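Local coordinates for protein myosin regulatory light chain (Physarum polycephalum, PDB 2BL0) that binds calcium through an EF-hand and serves as a light chain of myosin II in the regulatory domain of this slime-mould motor, at residues Q74-E77 with M78-F82; I93-A96 with E97-L101; A108-S111 with S112-E115; S122-G125 with D126-N130. All coordinates share one frame; numbering follows the deposited sequence. Where two conformers were deposited one is given.

Interaction 1: Q74-E77 with M78-F82; sequences QSKE and MLDAF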
loop_
_atom_site.group_PDB
_atom_site.type_symbol
_atom_site.label_atom_id
_atom_site.label_comp_id
_atom_site.label_asym_id
_atom_site.label_seq_id
_atom_site.Cartn_x
_atom_site.Cartn_y
_atom_site.Cartn_z
ATOM N N GLN B 74 -17.943 -8.867 -18.723
ATOM C CA GLN B 74 -17.386 -9.539 -19.899
ATOM C C GLN B 74 -17.556 -11.060 -19.901
ATOM O O GLN B 74 -17.230 -11.699 -20.887
ATOM C CB GLN B 74 -15.912 -9.176 -20.075
ATOM C CG GLN B 74 -15.717 -7.680 -20.312
ATOM C CD GLN B 74 -14.276 -7.237 -20.322
ATOM O OE1 GLN B 74 -13.488 -7.675 -19.482
ATOM N NE2 GLN B 74 -13.926 -6.353 -21.263
ATOM N N SER B 75 -18.067 -11.632 -18.811
ATOM C CA SER B 75 -18.168 -13.094 -18.681
ATOM C C SER B 75 -18.969 -13.756 -19.789
ATOM O O SER B 75 -18.549 -14.769 -20.365
ATOM C CB SER B 75 -18.816 -13.451 -17.353
ATOM O OG SER B 75 -18.078 -12.894 -16.281
ATOM N N LYS B 76 -20.138 -13.195 -20.060
ATOM C CA LYS B 76 -21.046 -13.751 -21.048
ATOM C C LYS B 76 -20.385 -13.755 -22.416
ATOM O O LYS B 76 -20.329 -14.787 -23.074
ATOM C CB LYS B 76 -22.357 -12.969 -21.061
ATOM C CG LYS B 76 -23.273 -13.251 -22.248
ATOM C CD LYS B 76 -23.790 -14.678 -22.265
ATOM C CE LYS B 76 -24.877 -14.901 -23.333
ATOM N NZ LYS B 76 -25.019 -16.345 -23.787
ATOM N N GLU B 77 -19.836 -12.621 -22.819
ATOM C CA GLU B 77 -19.207 -12.535 -24.129
ATOM C C GLU B 77 -18.010 -13.468 -24.230
ATOM O O GLU B 77 -17.788 -14.081 -25.268
ATOM C CB GLU B 77 -18.794 -11.079 -24.427
ATOM C CG GLU B 77 -19.974 -10.146 -24.729
ATOM C CD GLU B 77 -19.681 -8.662 -24.505
ATOM O OE1 GLU B 77 -18.800 -8.295 -23.687
ATOM O OE2 GLU B 77 -20.366 -7.836 -25.147
ATOM N N MET B 78 -17.246 -13.608 -23.156
ATOM C CA MET B 78 -16.106 -14.522 -23.168
ATOM C C MET B 78 -16.532 -15.977 -23.287
ATOM O O MET B 78 -15.935 -16.742 -24.022
ATOM C CB MET B 78 -15.265 -14.372 -21.904
ATOM C CG MET B 78 -14.408 -13.071 -21.846
ATOM S SD MET B 78 -13.141 -13.126 -20.535
ATOM C CE MET B 78 -13.999 -12.527 -19.203
ATOM N N LEU B 79 -17.551 -16.366 -22.542
ATOM C CA LEU B 79 -17.982 -17.761 -22.590
ATOM C C LEU B 79 -18.607 -18.106 -23.945
ATOM O O LEU B 79 -18.420 -19.210 -24.446
ATOM C CB LEU B 79 -18.959 -18.063 -21.466
ATOM C CG LEU B 79 -18.579 -19.105 -20.408
ATOM C CD1 LEU B 79 -19.849 -19.802 -19.929
ATOM C CD2 LEU B 79 -17.559 -20.144 -20.815
ATOM N N ASP B 80 -19.359 -17.167 -24.510
ATOM C CA ASP B 80 -19.906 -17.291 -25.871
ATOM C C ASP B 80 -18.773 -17.472 -26.891
ATOM O O ASP B 80 -18.870 -18.296 -27.803
ATOM C CB ASP B 80 -20.693 -16.029 -26.255
ATOM C CG ASP B 80 -22.065 -15.950 -25.607
ATOM O OD1 ASP B 80 -22.493 -16.898 -24.918
ATOM O OD2 ASP B 80 -22.797 -14.955 -25.756
ATOM N N ALA B 81 -17.722 -16.667 -26.747
ATOM C CA ALA B 81 -16.554 -16.752 -27.624
ATOM C C ALA B 81 -15.925 -18.126 -27.520
ATOM O O ALA B 81 -15.689 -18.764 -28.519
ATOM C CB ALA B 81 -15.537 -15.691 -27.279
ATOM N N PHE B 82 -15.663 -18.594 -26.300
ATOM C CA PHE B 82 -14.991 -19.877 -26.126
ATOM C C PHE B 82 -15.872 -21.042 -26.564
ATOM O O PHE B 82 -15.394 -22.015 -27.116
ATOM C CB PHE B 82 -14.517 -20.079 -24.677
ATOM C CG PHE B 82 -13.211 -19.398 -24.364
ATOM C CD1 PHE B 82 -12.045 -19.749 -25.029
ATOM C CD2 PHE B 82 -13.139 -18.398 -23.408
ATOM C CE1 PHE B 82 -10.851 -19.127 -24.749
ATOM C CE2 PHE B 82 -11.940 -17.771 -23.117
ATOM C CZ PHE B 82 -10.791 -18.124 -23.798
#

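Interaction 2: I93-A96 with E97-L101; sequences IQEA and ELRQL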
loop_
_atom_site.group_PDB
_atom_site.type_symbol
_atom_site.label_atom_id
_atom_site.label_comp_id
_atom_site.label_asym_id
_atom_site.label_seq_id
_atom_site.Cartn_x
_atom_site.Cartn_y
_atom_site.Cartn_z
ATOM N N ILE B 93 -10.446 -26.050 -24.686
ATOM C CA ILE B 93 -9.765 -25.599 -25.878
ATOM C C ILE B 93 -8.292 -26.015 -25.710
ATOM O O ILE B 93 -7.799 -26.147 -24.590
ATOM C CB ILE B 93 -9.939 -24.069 -26.017
ATOM C CG1 ILE B 93 -9.573 -23.606 -27.434
ATOM C CG2 ILE B 93 -9.215 -23.320 -24.894
ATOM C CD1 ILE B 93 -8.705 -22.436 -27.515
ATOM N N GLN B 94 -7.608 -26.274 -26.809
ATOM C CA GLN B 94 -6.179 -26.573 -26.723
ATOM C C GLN B 94 -5.415 -25.305 -26.348
ATOM O O GLN B 94 -5.632 -24.244 -26.936
ATOM C CB GLN B 94 -5.700 -27.166 -28.042
ATOM C CG GLN B 94 -6.338 -28.526 -28.352
ATOM C CD GLN B 94 -6.042 -29.573 -27.288
ATOM O OE1 GLN B 94 -6.932 -29.942 -26.507
ATOM N NE2 GLN B 94 -4.787 -30.076 -27.268
ATOM N N GLU B 95 -4.531 -25.393 -25.355
ATOM C CA GLU B 95 -3.738 -24.210 -25.004
ATOM C C GLU B 95 -3.001 -23.642 -26.216
ATOM O O GLU B 95 -2.872 -22.435 -26.339
ATOM C CB GLU B 95 -2.749 -24.449 -23.885
ATOM C CG GLU B 95 -2.122 -23.137 -23.429
ATOM C CD GLU B 95 -1.205 -23.306 -22.248
ATOM O OE1 GLU B 95 0.023 -23.182 -22.415
ATOM O OE2 GLU B 95 -1.728 -23.544 -21.149
ATOM N N ALA B 96 -2.540 -24.495 -27.123
ATOM C CA ALA B 96 -1.836 -24.002 -28.306
ATOM C C ALA B 96 -2.711 -23.094 -29.144
ATOM O O ALA B 96 -2.223 -22.115 -29.689
ATOM C CB ALA B 96 -1.354 -25.144 -29.168
ATOM N N GLU B 97 -3.985 -23.446 -29.297
ATOM C CA GLU B 97 -4.877 -22.598 -30.082
ATOM C C GLU B 97 -5.120 -21.269 -29.376
ATOM O O GLU B 97 -5.016 -20.220 -30.016
ATOM C CB GLU B 97 -6.195 -23.294 -30.428
ATOM C CG GLU B 97 -7.025 -22.535 -31.471
ATOM C CD GLU B 97 -6.235 -22.078 -32.693
ATOM O OE1 GLU B 97 -5.207 -22.712 -33.074
ATOM O OE2 GLU B 97 -6.650 -21.068 -33.304
ATOM N N LEU B 98 -5.399 -21.326 -28.074
ATOM C CA LEU B 98 -5.555 -20.139 -27.223
ATOM C C LEU B 98 -4.373 -19.186 -27.366
ATOM O O LEU B 98 -4.563 -17.986 -27.592
ATOM C CB LEU B 98 -5.705 -20.546 -25.752
ATOM C CG LEU B 98 -5.919 -19.413 -24.731
ATOM C CD1 LEU B 98 -7.115 -18.583 -25.129
ATOM C CD2 LEU B 98 -6.024 -19.927 -23.312
ATOM N N ARG B 99 -3.153 -19.709 -27.246
ATOM C CA ARG B 99 -1.961 -18.871 -27.402
ATOM C C ARG B 99 -1.951 -18.168 -28.761
ATOM O O ARG B 99 -1.683 -16.963 -28.848
ATOM C CB ARG B 99 -0.675 -19.693 -27.223
ATOM C CG ARG B 99 -0.360 -20.100 -25.776
ATOM C CD ARG B 99 0.744 -21.165 -25.698
ATOM N NE ARG B 99 1.297 -21.422 -24.359
ATOM C CZ ARG B 99 2.170 -20.638 -23.744
ATOM N NH1 ARG B 99 2.601 -19.521 -24.324
ATOM N NH2 ARG B 99 2.632 -20.965 -22.535
ATOM N N GLN B 100 -2.286 -18.913 -29.815
ATOM C CA GLN B 100 -2.257 -18.387 -31.179
ATOM C C GLN B 100 -3.256 -17.254 -31.370
ATOM O O GLN B 100 -2.954 -16.260 -32.028
ATOM C CB GLN B 100 -2.565 -19.483 -32.199
ATOM C CG GLN B 100 -1.341 -20.219 -32.681
ATOM C CD GLN B 100 -1.673 -21.597 -33.212
ATOM O OE1 GLN B 100 -2.308 -22.397 -32.513
ATOM N NE2 GLN B 100 -1.257 -21.881 -34.447
ATOM N N LEU B 101 -4.436 -17.410 -30.790
ATOM C CA LEU B 101 -5.503 -16.434 -30.977
ATOM C C LEU B 101 -5.145 -15.141 -30.265
ATOM O O LEU B 101 -5.209 -14.072 -30.876
ATOM C CB LEU B 101 -6.828 -16.992 -30.472
ATOM C CG LEU B 101 -7.347 -18.191 -31.283
ATOM C CD1 LEU B 101 -8.645 -18.692 -30.682
ATOM C CD2 LEU B 101 -7.515 -17.852 -32.777
#

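Interaction 3: A108-S111 with S112-E115; sequences ALTS and SEVE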
loop_
_atom_site.group_PDB
_atom_site.type_symbol
_atom_site.label_atom_id
_atom_site.label_comp_id
_atom_site.label_asym_id
_atom_site.label_seq_id
_atom_site.Cartn_x
_atom_site.Cartn_y
_atom_site.Cartn_z
ATOM N N ALA B 108 -4.003 -8.077 -30.325
ATOM C CA ALA B 108 -2.975 -9.040 -29.958
ATOM C C ALA B 108 -2.197 -8.672 -28.689
ATOM O O ALA B 108 -1.722 -7.539 -28.537
ATOM C CB ALA B 108 -2.009 -9.214 -31.119
ATOM N N LEU B 109 -2.057 -9.647 -27.794
ATOM C CA LEU B 109 -1.254 -9.489 -26.582
ATOM C C LEU B 109 0.237 -9.681 -26.884
ATOM O O LEU B 109 0.610 -10.206 -27.928
ATOM C CB LEU B 109 -1.705 -10.489 -25.516
ATOM C CG LEU B 109 -3.206 -10.566 -25.203
ATOM C CD1 LEU B 109 -3.425 -11.628 -24.119
ATOM C CD2 LEU B 109 -3.737 -9.244 -24.778
ATOM N N THR B 110 1.092 -9.220 -25.976
ATOM C CA THR B 110 2.520 -9.482 -26.076
ATOM C C THR B 110 2.826 -10.876 -25.556
ATOM O O THR B 110 2.076 -11.432 -24.756
ATOM C CB THR B 110 3.346 -8.464 -25.262
ATOM O OG1 THR B 110 3.129 -8.664 -23.859
ATOM C CG2 THR B 110 2.901 -7.016 -25.524
ATOM N N SER B 111 3.945 -11.419 -26.012
ATOM C CA SER B 111 4.458 -12.702 -25.535
ATOM C C SER B 111 4.583 -12.750 -24.007
ATOM O O SER B 111 4.260 -13.767 -23.385
ATOM C CB SER B 111 5.802 -12.993 -26.195
ATOM O OG SER B 111 6.676 -11.905 -26.018
ATOM N N SER B 112 5.055 -11.658 -23.408
ATOM C CA SER B 112 5.261 -11.586 -21.965
ATOM C C SER B 112 3.932 -11.689 -21.248
ATOM O O SER B 112 3.828 -12.362 -20.225
ATOM C CB SER B 112 5.954 -10.276 -21.565
ATOM O OG SER B 112 7.351 -10.358 -21.755
ATOM N N GLU B 113 2.918 -11.002 -21.783
ATOM C CA GLU B 113 1.560 -11.041 -21.234
ATOM C C GLU B 113 1.008 -12.459 -21.285
ATOM O O GLU B 113 0.478 -12.967 -20.301
ATOM C CB GLU B 113 0.630 -10.065 -21.986
ATOM C CG GLU B 113 0.795 -8.604 -21.522
ATOM C CD GLU B 113 0.268 -7.545 -22.499
ATOM O OE1 GLU B 113 -0.138 -7.863 -23.645
ATOM O OE2 GLU B 113 0.258 -6.346 -22.103
ATOM N N VAL B 114 1.146 -13.095 -22.442
ATOM C CA VAL B 114 0.656 -14.459 -22.625
ATOM C C VAL B 114 1.359 -15.455 -21.683
ATOM O O VAL B 114 0.706 -16.319 -21.123
ATOM C CB VAL B 114 0.749 -14.889 -24.106
ATOM C CG1 VAL B 114 0.408 -16.354 -24.270
ATOM C CG2 VAL B 114 -0.183 -14.025 -24.956
ATOM N N GLU B 115 2.668 -15.324 -21.464
ATOM C CA GLU B 115 3.355 -16.241 -20.538
ATOM C C GLU B 115 2.884 -16.056 -19.090
ATOM O O GLU B 115 2.796 -17.017 -18.337
ATOM C CB GLU B 115 4.879 -16.100 -20.598
ATOM C CG GLU B 115 5.528 -16.526 -21.905
ATOM C CD GLU B 115 5.164 -17.935 -22.347
ATOM O OE1 GLU B 115 4.917 -18.822 -21.487
ATOM O OE2 GLU B 115 5.075 -18.146 -23.571
HETATM O O HOH W 1 6.749 -9.567 -24.752
#

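Interaction 4: S122-G125 with D126-N130; sequences SVSG and DGAIN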
loop_
_atom_site.group_PDB
_atom_site.type_symbol
_atom_site.label_atom_id
_atom_site.label_comp_id
_atom_site.label_asym_id
_atom_site.label_seq_id
_atom_site.Cartn_x
_atom_site.Cartn_y
_atom_site.Cartn_z
ATOM N N SER B 122 -3.832 -24.668 -15.815
ATOM C CA SER B 122 -3.634 -26.105 -15.796
ATOM C C SER B 122 -3.850 -26.706 -17.180
ATOM O O SER B 122 -4.921 -26.510 -17.766
ATOM C CB SER B 122 -4.634 -26.736 -14.825
ATOM O OG SER B 122 -4.286 -28.083 -14.595
ATOM N N VAL B 123 -2.852 -27.422 -17.696
ATOM C CA VAL B 123 -2.943 -28.068 -19.010
ATOM C C VAL B 123 -2.958 -29.588 -18.835
ATOM O O VAL B 123 -2.120 -30.138 -18.129
ATOM C CB VAL B 123 -1.735 -27.701 -19.915
ATOM C CG1 VAL B 123 -1.872 -28.320 -21.296
ATOM C CG2 VAL B 123 -1.575 -26.212 -20.027
ATOM N N SER B 124 -3.878 -30.263 -19.517
ATOM C CA SER B 124 -4.013 -31.719 -19.412
ATOM C C SER B 124 -2.905 -32.406 -20.197
ATOM O O SER B 124 -2.102 -31.752 -20.868
ATOM C CB SER B 124 -5.355 -32.173 -19.965
ATOM O OG SER B 124 -5.368 -32.144 -21.384
ATOM N N GLY B 125 -2.894 -33.734 -20.132
ATOM C CA GLY B 125 -1.959 -34.538 -20.894
ATOM C C GLY B 125 -2.227 -34.588 -22.391
ATOM O O GLY B 125 -1.449 -35.186 -23.128
ATOM N N ASP B 126 -3.330 -34.010 -22.852
ATOM C CA ASP B 126 -3.570 -33.874 -24.286
ATOM C C ASP B 126 -3.530 -32.401 -24.694
ATOM O O ASP B 126 -3.956 -32.038 -25.787
ATOM C CB ASP B 126 -4.897 -34.525 -24.674
ATOM C CG ASP B 126 -5.044 -34.725 -26.185
ATOM O OD1 ASP B 126 -4.015 -34.932 -26.881
ATOM O OD2 ASP B 126 -6.153 -34.691 -26.763
ATOM N N GLY B 127 -3.017 -31.559 -23.804
ATOM C CA GLY B 127 -2.806 -30.159 -24.116
ATOM C C GLY B 127 -4.045 -29.295 -24.014
ATOM O O GLY B 127 -4.044 -28.189 -24.544
ATOM N N ALA B 128 -5.071 -29.789 -23.324
ATOM C CA ALA B 128 -6.367 -29.107 -23.211
ATOM C C ALA B 128 -6.439 -28.264 -21.940
ATOM O O ALA B 128 -5.900 -28.635 -20.901
ATOM C CB ALA B 128 -7.512 -30.136 -23.191
ATOM N N ILE B 129 -7.146 -27.144 -22.025
ATOM C CA ILE B 129 -7.420 -26.306 -20.862
ATOM C C ILE B 129 -8.920 -26.112 -20.750
ATOM O O ILE B 129 -9.630 -26.105 -21.747
ATOM C CB ILE B 129 -6.694 -24.939 -20.929
ATOM C CG1 ILE B 129 -7.195 -24.091 -22.095
ATOM C CG2 ILE B 129 -5.196 -25.143 -21.047
ATOM C CD1 ILE B 129 -8.153 -23.018 -21.700
ATOM N N ASN B 130 -9.397 -25.956 -19.529
ATOM C CA ASN B 130 -10.813 -25.716 -19.300
ATOM C C ASN B 130 -11.042 -24.224 -19.385
ATOM O O ASN B 130 -10.560 -23.467 -18.529
ATOM C CB ASN B 130 -11.221 -26.262 -17.928
ATOM C CG ASN B 130 -12.699 -26.085 -17.641
ATOM O OD1 ASN B 130 -13.146 -24.976 -17.402
ATOM N ND2 ASN B 130 -13.461 -27.197 -17.628
HETATM O O HOH W 2 -7.543 -25.861 -17.170
#

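Interaction 1: Q74-E77 with M78-F82
Gln74 meets Met78 one helical turn further on, its carbonyl O accepting the Met78 N-H at 3.0 Å from nearly straight ahead of the carbonyl. The methionine side chain turns back toward Gln74, but it was modelled in two conformers, so the 4.0 Å approach of Met78 CE to Gln74 CB is doubtful. The amide of Gln74 leads elsewhere and bonds through OE1 to Asn37.

Ser75 repeats the backbone pattern, its O taking the N-H of Leu79 at 2.9 Å, while its hydroxyl turns back to the carbonyl of Thr72. Lys76 carries the side-chain part of the contact. Its CG is anti to the backbone N (chi1 167°) and the chain then bends at chi2 (65°), which swings the ammonium along the outer surface of the helix to Asp80. There NZ reaches OD1 of Asp80 at 2.8 Å, on the syn lone pair, in a salt bridge. The aliphatic end of the lysine lies against the carboxylate as well, with CE of Lys76 3.2 Å from OD2 of Asp80. Below this bridge the backbone N of Asp80 bonds to Lys76 O at 2.9 Å, so the two residues are tied twice over.

Glu77 closes the series, its O accepting from Ala81 N at 3.0 Å. On the inner face Phe82 lies with its ring nearly parallel to that of Tyr131 on helix 131-140. A salt bridge outside and apolar residues inside are as expected for the entering helix of an EF-hand, here the one leading to the loop that begins near Asp86.

Interaction 2: I93-A96 with E97-L101
The carboxylate of Glu95 brings one oxygen to the edge of the Arg99 guanidinium, the two planes turned 51° apart. This oxygen, Glu95 OE1, sits 2.9 Å from Arg99 NE and 18° out of the guanidinium plane, and is met on its anti side. A second, weak bond joins the same oxygen to Arg99 NH2 at 3.4 Å. This is an i to i+4 salt bridge on the exiting helix of EF-hand 2, at the point where strand 92-94 runs into helix 95-104. Both chains are stretched out: Glu95 beyond CG, Arg99 from CG to NE. The far nitrogen, NH1, pairs with Glu115 on helix 111-118. Replacing Arg99 by an alanine would probably leave the Glu95 and Glu115 carboxylates without their shared positive partner and let the Glu95 side chain turn more freely.

Under the bridge the backbone starts its helical bonding. Gln94 is the N-cap residue, and its O accepts from Leu98 N at 3.1 Å, almost straight, and weakly from Glu97 N; Arg99 N bonds to Glu95 O at 2.9 Å. Glu97, inferred to be a calcium ligand of this hand, stands in the first turn. On the strand side Ile93 is bonded through its backbone to Ile129, joining the loops of the paired EF-hands. The Ile93 side chain holds CG1 anti to the backbone N (chi1 -165°), which carries its end to the start of the helix, where CD1 lies 4.0 Å from Leu98 CB and 3.5 Å from Leu98 N.

Interaction 3: A108-S111 with S112-E115
A capping box between Thr110 and Glu113 opens helix 111-118, the first helix of EF-hand 3. Each residue gives its side chain to the other's backbone. Thr110 OG1 takes the N-H of Glu113 at 3.1 Å, placed for it by a chi1 of 69° that puts the hydroxyl between the backbone N and the carbonyl carbon. In return Glu113 OE1 accepts from Thr110 N at 3.0 Å in a nearly straight bond (171°), although the N-H comes from above the carboxylate plane, 38° out of it. The extended Glu113 side chain thereby lies back over the cap residue, and its CG passes 3.3 Å from Thr110 OG1. An alanine in place of Glu113 is likely to leave Thr110 N without its side-chain acceptor and to undo half of the box, loosening the start of the helix. A carboxylate at this amino end is probably also favoured by the helix dipole.

The regular backbone series follows: Val114 N bonds to Thr110 O at 3.0 Å, and Glu115 N to Ser111 O. Leu109, just ahead of the cap, adds an apolar contact that faces helix 95-104 and Leu102, its side chain crossing that of Val114 at about a right angle, with CB 3.9 Å from Val114 CG2.

Interaction 4: S122-G125 with D126-N130
A chi1 of 75° swings the Ser124 hydroxyl between its own backbone N and carbonyl carbon, where OG accepts from two amides across the turn: Asp126 N and Ala128 N, each at 3.1 Å. This grip belongs to the loop of EF-hand 3, where residues Ser124 to Gly127 make a type I beta turn and the bond to Asp126 N meets the definition of an ST turn. The turn is closed by Gly127 N on Ser124 O at 3.1 Å, with the donor well above the carbonyl plane. Gly127 itself has a positive phi of 81°, a conformation easiest for a residue lacking a side chain.

Beyond the turn the chain folds back on itself into strand 128-130. Ser124 N donates to Ala128 O at 2.9 Å, in the plane of that carbonyl. Val123 reaches across to the returning strand: its CG1 presses tightly on Gly127 CA at 3.5 Å, while CG2 reaches Ile129 CG2 at 3.9 Å. Gly127 bonds through its backbone to Glu95, and the Asp126 carbonyl accepts from the Gln94 amide. At the open end a water donates to Ser122 O at 2.8 Å and accepts from Asn130 N at 3.0 Å.

The four contacts follow one another along the chain and all belong to the C-terminal pair of EF-hands. Interaction 2 is the hub. It touches interaction 1 through packing of Leu98 on Phe82, the centres of the two interactions about 16 Å apart, and interaction 3 through the Arg99 to Glu115 salt bridge, about 13 Å between centres. Interaction 4 lies nearest to it, about 11 Å between centres, because strands 92-94 and 128-130 form one antiparallel sheet. Interactions 1, 3 and 4 do not touch each other. The set thus links entering helix 75-85, exiting helix 95-104, helix 111-118 and the shared sheet, joining both hands into one lobe of the light chain.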